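Local coordinates for UBP3-associated protein BRE5 (PDB 2QIY) that acts with the ubiquitin protease Ubp3 in de-ubiquitination, the chain described being the NTF2 domain of this longer protein, at residues N21-M26 against L85-D90; Y35-T40 against T140-R145. All coordinates share one frame; numbering follows the deposited sequence.

Both contacts fasten the long helix 11-28, or the chain that follows it, to the curved sheet of the NTF2 domain. Contact 1 lays the helix against strand 85-97, an outermost strand of the sheet within this chain, whereas contact 2 ties the short strand 37-38 to strand 137-147 deeper in the sheet. Their centres are about 15 Å apart, on opposite sides of the chain's centre, yet they touch. Tyr22 OH of the helix lies 2.6 Å from Asp142 OD2, probably in a hydrogen bond, and Tyr22 CE1 lies 3.4 Å from Tyr37 OH. Contact 1 also borders a chain of another protein, and contact 2 the second subunit.

Contact 1: N21-M26 against L85-D90; sequences NYYERM and LKLKLD
Leu87 lays both of its methyl groups over one face of the Tyr23 ring. Leu87 CD1 stands 3.8 Å from the centroid of the Tyr23 ring and 12° off the ring normal, a CH-pi contact, and Leu87 CD2 lies 3.6 Å from Tyr23 CG, at the root of the ring. The leucine can present this forked end because its CG sits between the backbone N and the carbonyl carbon (chi1 69°), a crowded position. The two side chains cross at about a right angle. The opposite face of that ring carries Tyr22 CD2, and the ring is therefore sandwiched between its helix neighbour and the strand. With an alanine here, both the Leu87 methyls and Tyr22 CD2 would probably lose the ring they cover, opening a gap between helix and strand.

One helical turn on, Met26 brings its thioether to Leu85, with Met26 SD 3.7 Å from Leu85 CD1; its chain runs extended beyond CG, carrying the sulfur outward from the helix. The other methyl, Leu85 CD2, comes obliquely to Tyr23 CD1 at 4.1 Å, bridging the two helix residues. The interface is buried and no hydrogen bond crosses it; leucine and methionine suit such a place because they bring no polar group needing a partner, and tyrosine because it offers a broad ring face to the strand. Phe122 of strand 120-130 touches both Tyr23 and Leu87.

Tyr23 and Leu87 also pack on apolar side chains of a chain of another protein, which pairs antiparallel with residues 87-89 and so continues the sheet. The axes of segments 21-26 and 85-90 run at 149°, 8.6 Å apart at closest approach. A long helix packed in the concave side of a bent sheet is characteristic of the NTF2 fold.

Contact 2: Y35-T40 against T140-R145; sequences YFYAST and TNDIIR
With CG anti to the carbonyl carbon (chi1 -70°), Tyr37 sends its ring from the short strand toward Asp142, whose carboxylate is turned to meet it by a CG anti to the backbone N (chi1 179°). The phenol and the acid join in a short hydrogen bond, 2.6 Å from Tyr37 OH to Asp142 OD2. Ring and carboxylate planes lie only 8° apart, and OD2 sits at the edge of the ring near its plane, so the two flat groups meet almost coplanar. The lone pair used is the anti one, pointing away from the other carboxylate oxygen. Beside this bond Tyr37 CE1 rests 3.9 Å from Asp142 CB, the ring edge coming near the aliphatic carbon of the acid.

The second point of contact is small and apolar. Ala38 CB meets Thr140 CG2 at 3.9 Å, where a short methyl suits the close approach of the backbones, the CA atoms of Ala38 and Thr140 being 5.4 Å apart. Thr140 divides its labour: the methyl goes to Ala38, while OG1 makes a weak hydrogen bond to Ile127 O. Thr140 and Asn141 both face Ile127 and form a classic beta bulge in strand 137-147. Ile71 and Phe75 of helix 68-77 touch Tyr37, giving its ring apolar neighbours.

Tyr22 OH of helix 11-28 is probably hydrogen-bonded to the same Asp142 OD2, so a single carboxylate oxygen would draw together the helix, the short strand and the sheet. Tyrosine suits both positions because its length carries a hydroxyl to the carboxylate, in the case of Tyr37 past apolar neighbours. If both hydroxyls donate, they would be expected to stabilise the ionised acid, offsetting some of the cost of burying a carboxylate inside the domain.

Contact 1: N21-M26 against L85-D90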
loop_
_atom_site.group_PDB
_atom_site.type_symbol
_atom_site.label_atom_id
_atom_site.label_comp_id
_atom_site.label_asym_id
_atom_site.label_seq_id
_atom_site.Cartn_x
_atom_site.Cartn_y
_atom_site.Cartn_z
ATOM N N ASN A 21 -2.504 -10.109 -15.099
ATOM C CA ASN A 21 -2.500 -9.490 -16.433
ATOM C C ASN A 21 -1.639 -8.225 -16.555
ATOM O O ASN A 21 -0.915 -8.056 -17.546
ATOM C CB ASN A 21 -3.927 -9.225 -16.917
ATOM C CG ASN A 21 -4.693 -10.514 -17.211
ATOM O OD1 ASN A 21 -4.097 -11.549 -17.524
ATOM N ND2 ASN A 21 -6.015 -10.456 -17.105
ATOM N N TYR A 22 -1.698 -7.372 -15.532
ATOM C CA TYR A 22 -0.904 -6.140 -15.459
ATOM C C TYR A 22 0.606 -6.412 -15.498
ATOM O O TYR A 22 1.331 -5.812 -16.291
ATOM C CB TYR A 22 -1.257 -5.417 -14.160
ATOM C CG TYR A 22 -0.444 -4.190 -13.846
ATOM C CD1 TYR A 22 -0.841 -2.943 -14.303
ATOM C CD2 TYR A 22 0.698 -4.268 -13.045
ATOM C CE1 TYR A 22 -0.107 -1.800 -13.983
ATOM C CE2 TYR A 22 1.448 -3.125 -12.709
ATOM C CZ TYR A 22 1.041 -1.892 -13.191
ATOM O OH TYR A 22 1.767 -0.770 -12.875
ATOM N N TYR A 23 1.084 -7.312 -14.642
ATOM C CA TYR A 23 2.529 -7.552 -14.606
ATOM C C TYR A 23 3.025 -8.305 -15.815
ATOM O O TYR A 23 4.146 -8.079 -16.282
ATOM C CB TYR A 23 2.967 -8.229 -13.315
ATOM C CG TYR A 23 2.756 -7.377 -12.083
ATOM C CD1 TYR A 23 3.503 -6.209 -11.862
ATOM C CD2 TYR A 23 1.814 -7.749 -11.120
ATOM C CE1 TYR A 23 3.293 -5.418 -10.704
ATOM C CE2 TYR A 23 1.613 -6.991 -9.972
ATOM C CZ TYR A 23 2.346 -5.830 -9.770
ATOM O OH TYR A 23 2.140 -5.089 -8.632
ATOM N N GLU A 24 2.184 -9.168 -16.366
ATOM C CA GLU A 24 2.619 -9.929 -17.511
ATOM C C GLU A 24 2.638 -9.063 -18.765
ATOM O O GLU A 24 3.463 -9.292 -19.647
ATOM C CB GLU A 24 1.809 -11.208 -17.656
ATOM C CG GLU A 24 2.156 -12.240 -16.559
ATOM C CD GLU A 24 1.298 -13.501 -16.628
ATOM O OE1 GLU A 24 0.264 -13.489 -17.337
ATOM O OE2 GLU A 24 1.677 -14.519 -15.995
ATOM N N ARG A 25 1.765 -8.047 -18.821
ATOM C CA ARG A 25 1.768 -7.089 -19.936
ATOM C C ARG A 25 3.077 -6.310 -19.990
ATOM O O ARG A 25 3.509 -5.897 -21.075
ATOM C CB ARG A 25 0.582 -6.109 -19.860
ATOM C CG ARG A 25 -0.739 -6.730 -20.230
ATOM C CD ARG A 25 -1.798 -5.662 -20.451
ATOM N NE ARG A 25 -2.623 -5.415 -19.265
ATOM C CZ ARG A 25 -2.507 -4.357 -18.472
ATOM N NH1 ARG A 25 -1.598 -3.418 -18.729
ATOM N NH2 ARG A 25 -3.314 -4.223 -17.425
ATOM N N MET A 26 3.695 -6.094 -18.829
ATOM C CA MET A 26 5.012 -5.469 -18.764
ATOM C C MET A 26 6.058 -6.307 -19.458
ATOM O O MET A 26 6.952 -5.770 -20.115
ATOM C CB MET A 26 5.442 -5.268 -17.324
ATOM C CG MET A 26 4.523 -4.329 -16.628
ATOM S SD MET A 26 5.300 -3.759 -15.122
ATOM C CE MET A 26 4.138 -2.462 -14.644
ATOM N N LEU A 85 11.023 -6.779 -15.809
ATOM C CA LEU A 85 10.466 -6.729 -14.453
ATOM C C LEU A 85 9.937 -8.099 -14.051
ATOM O O LEU A 85 9.283 -8.779 -14.842
ATOM C CB LEU A 85 9.372 -5.665 -14.366
ATOM C CG LEU A 85 8.683 -5.439 -13.010
ATOM C CD1 LEU A 85 8.175 -4.004 -12.861
ATOM C CD2 LEU A 85 7.535 -6.456 -12.813
ATOM N N LYS A 86 10.235 -8.482 -12.811
ATOM C CA LYS A 86 9.877 -9.783 -12.268
ATOM C C LYS A 86 9.403 -9.556 -10.828
ATOM O O LYS A 86 9.766 -8.575 -10.180
ATOM C CB LYS A 86 11.122 -10.672 -12.283
ATOM C CG LYS A 86 11.613 -10.994 -13.714
ATOM C CD LYS A 86 12.988 -11.634 -13.722
ATOM C CE LYS A 86 13.434 -11.880 -15.143
ATOM N NZ LYS A 86 12.940 -13.196 -15.599
ATOM N N LEU A 87 8.571 -10.448 -10.315
ATOM C CA LEU A 87 8.176 -10.285 -8.911
ATOM C C LEU A 87 7.677 -11.548 -8.282
ATOM O O LEU A 87 7.241 -12.473 -8.978
ATOM C CB LEU A 87 7.128 -9.172 -8.704
ATOM C CG LEU A 87 5.715 -9.410 -9.254
ATOM C CD1 LEU A 87 4.723 -8.549 -8.452
ATOM C CD2 LEU A 87 5.678 -9.076 -10.752
ATOM N N LYS A 88 7.776 -11.547 -6.957
ATOM C CA LYS A 88 7.060 -12.475 -6.095
ATOM C C LYS A 88 5.901 -11.685 -5.506
ATOM O O LYS A 88 6.112 -10.688 -4.804
ATOM C CB LYS A 88 7.984 -12.988 -4.999
ATOM C CG LYS A 88 7.283 -13.884 -4.000
ATOM C CD LYS A 88 8.253 -14.469 -2.981
ATOM C CE LYS A 88 7.497 -15.365 -2.015
ATOM N NZ LYS A 88 8.419 -16.054 -1.071
ATOM N N LEU A 89 4.680 -12.063 -5.872
ATOM C CA LEU A 89 3.469 -11.377 -5.360
ATOM C C LEU A 89 3.065 -12.095 -4.069
ATOM O O LEU A 89 2.737 -13.284 -4.101
ATOM C CB LEU A 89 2.329 -11.476 -6.394
ATOM C CG LEU A 89 1.179 -10.467 -6.542
ATOM C CD1 LEU A 89 -0.151 -11.151 -6.824
ATOM C CD2 LEU A 89 1.093 -9.301 -5.509
ATOM N N ASP A 90 3.107 -11.388 -2.932
ATOM C CA ASP A 90 2.856 -12.013 -1.620
ATOM C C ASP A 90 1.400 -11.900 -1.135
ATOM O O ASP A 90 0.847 -12.845 -0.560
ATOM C CB ASP A 90 3.726 -11.377 -0.534
ATOM C CG ASP A 90 5.204 -11.756 -0.632
ATOM O OD1 ASP A 90 6.016 -10.871 -0.326
ATOM O OD2 ASP A 90 5.556 -12.912 -0.964
#

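Contact 2: Y35-T40 against T140-R145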
loop_
_atom_site.group_PDB
_atom_site.type_symbol
_atom_site.label_atom_id
_atom_site.label_comp_id
_atom_site.label_asym_id
_atom_site.label_seq_id
_atom_site.Cartn_x
_atom_site.Cartn_y
_atom_site.Cartn_z
ATOM N N TYR A 35 -2.912 1.471 -22.533
ATOM C CA TYR A 35 -4.276 1.149 -23.003
ATOM C C TYR A 35 -5.208 0.767 -21.845
ATOM O O TYR A 35 -6.434 0.921 -21.926
ATOM C CB TYR A 35 -4.213 0.014 -24.057
ATOM C CG TYR A 35 -5.558 -0.540 -24.545
ATOM C CD1 TYR A 35 -6.198 -1.598 -23.873
ATOM C CD2 TYR A 35 -6.183 -0.012 -25.683
ATOM C CE1 TYR A 35 -7.435 -2.103 -24.321
ATOM C CE2 TYR A 35 -7.409 -0.516 -26.139
ATOM C CZ TYR A 35 -8.026 -1.554 -25.451
ATOM O OH TYR A 35 -9.234 -2.030 -25.905
ATOM N N PHE A 36 -4.619 0.262 -20.773
ATOM C CA PHE A 36 -5.421 -0.240 -19.656
ATOM C C PHE A 36 -5.717 0.835 -18.605
ATOM O O PHE A 36 -6.385 0.568 -17.594
ATOM C CB PHE A 36 -4.760 -1.510 -19.131
ATOM C CG PHE A 36 -4.769 -2.624 -20.183
ATOM C CD1 PHE A 36 -3.742 -2.724 -21.132
ATOM C CD2 PHE A 36 -5.841 -3.501 -20.269
ATOM C CE1 PHE A 36 -3.762 -3.714 -22.119
ATOM C CE2 PHE A 36 -5.879 -4.511 -21.249
ATOM C CZ PHE A 36 -4.841 -4.619 -22.177
ATOM N N TYR A 37 -5.259 2.054 -18.892
ATOM C CA TYR A 37 -5.471 3.184 -17.994
ATOM C C TYR A 37 -6.554 4.096 -18.537
ATOM O O TYR A 37 -6.709 4.226 -19.749
ATOM C CB TYR A 37 -4.182 3.991 -17.857
ATOM C CG TYR A 37 -3.077 3.307 -17.097
ATOM C CD1 TYR A 37 -2.814 3.642 -15.752
ATOM C CD2 TYR A 37 -2.279 2.351 -17.705
ATOM C CE1 TYR A 37 -1.763 3.044 -15.035
ATOM C CE2 TYR A 37 -1.229 1.745 -16.999
ATOM C CZ TYR A 37 -0.988 2.092 -15.664
ATOM O OH TYR A 37 0.038 1.495 -14.959
ATOM N N ALA A 38 -7.272 4.759 -17.632
ATOM C CA ALA A 38 -8.216 5.819 -17.989
ATOM C C ALA A 38 -7.433 6.957 -18.627
ATOM O O ALA A 38 -6.232 7.116 -18.371
ATOM C CB ALA A 38 -8.941 6.316 -16.757
ATOM N N SER A 39 -8.103 7.738 -19.461
ATOM C CA SER A 39 -7.431 8.844 -20.132
ATOM C C SER A 39 -6.768 9.821 -19.142
ATOM O O SER A 39 -5.714 10.397 -19.458
ATOM C CB SER A 39 -8.402 9.585 -21.060
ATOM O OG SER A 39 -9.471 10.147 -20.327
ATOM N N THR A 40 -7.395 10.005 -17.981
ATOM C CA THR A 40 -6.911 10.939 -16.951
ATOM C C THR A 40 -6.228 10.232 -15.777
ATOM O O THR A 40 -6.089 10.804 -14.674
ATOM C CB THR A 40 -8.053 11.847 -16.426
ATOM O OG1 THR A 40 -9.092 11.030 -15.868
ATOM C CG2 THR A 40 -8.617 12.714 -17.549
ATOM N N THR A 140 -7.464 3.887 -12.868
ATOM C CA THR A 140 -7.460 5.345 -12.683
ATOM C C THR A 140 -6.297 5.810 -11.829
ATOM O O THR A 140 -5.912 6.987 -11.871
ATOM C CB THR A 140 -8.786 5.883 -12.102
ATOM O OG1 THR A 140 -9.019 5.305 -10.807
ATOM C CG2 THR A 140 -9.944 5.572 -13.044
ATOM N N ASN A 141 -5.759 4.886 -11.038
ATOM C CA ASN A 141 -4.673 5.176 -10.091
ATOM C C ASN A 141 -3.780 3.978 -9.934
ATOM O O ASN A 141 -4.256 2.831 -9.869
ATOM C CB ASN A 141 -5.225 5.518 -8.693
ATOM C CG ASN A 141 -5.989 6.780 -8.682
ATOM O OD1 ASN A 141 -5.445 7.864 -8.403
ATOM N ND2 ASN A 141 -7.252 6.684 -9.019
ATOM N N ASP A 142 -2.484 4.250 -9.854
ATOM C CA ASP A 142 -1.469 3.208 -9.765
ATOM C C ASP A 142 -0.278 3.817 -9.043
ATOM O O ASP A 142 0.375 4.690 -9.600
ATOM C CB ASP A 142 -1.094 2.807 -11.193
ATOM C CG ASP A 142 -0.019 1.737 -11.252
ATOM O OD1 ASP A 142 0.581 1.402 -10.211
ATOM O OD2 ASP A 142 0.207 1.226 -12.380
ATOM N N ILE A 143 -0.035 3.382 -7.798
ATOM C CA ILE A 143 1.073 3.929 -6.981
ATOM C C ILE A 143 1.921 2.779 -6.478
ATOM O O ILE A 143 1.390 1.822 -5.888
ATOM C CB ILE A 143 0.595 4.662 -5.700
ATOM C CG1 ILE A 143 -0.381 5.810 -6.014
ATOM C CG2 ILE A 143 1.849 5.116 -4.848
ATOM C CD1 ILE A 143 -1.014 6.399 -4.727
ATOM N N ILE A 144 3.236 2.825 -6.726
ATOM C CA ILE A 144 4.143 1.884 -6.068
ATOM C C ILE A 144 5.029 2.615 -5.043
ATOM O O ILE A 144 5.448 3.756 -5.260
ATOM C CB ILE A 144 4.996 1.094 -7.100
ATOM C CG1 ILE A 144 5.732 -0.086 -6.437
ATOM C CG2 ILE A 144 5.965 2.033 -7.880
ATOM C CD1 ILE A 144 6.277 -1.100 -7.486
ATOM N N ARG A 145 5.292 1.937 -3.929
ATOM C CA ARG A 145 6.193 2.465 -2.923
ATOM C C ARG A 145 7.148 1.330 -2.537
ATOM O O ARG A 145 6.707 0.230 -2.169
ATOM C CB ARG A 145 5.412 2.971 -1.688
ATOM C CG ARG A 145 6.282 3.121 -0.412
ATOM C CD ARG A 145 7.405 4.153 -0.524
ATOM N NE ARG A 145 6.915 5.509 -0.830
ATOM C CZ ARG A 145 7.687 6.604 -0.832
ATOM N NH1 ARG A 145 8.992 6.525 -0.510
ATOM N NH2 ARG A 145 7.159 7.799 -1.100
#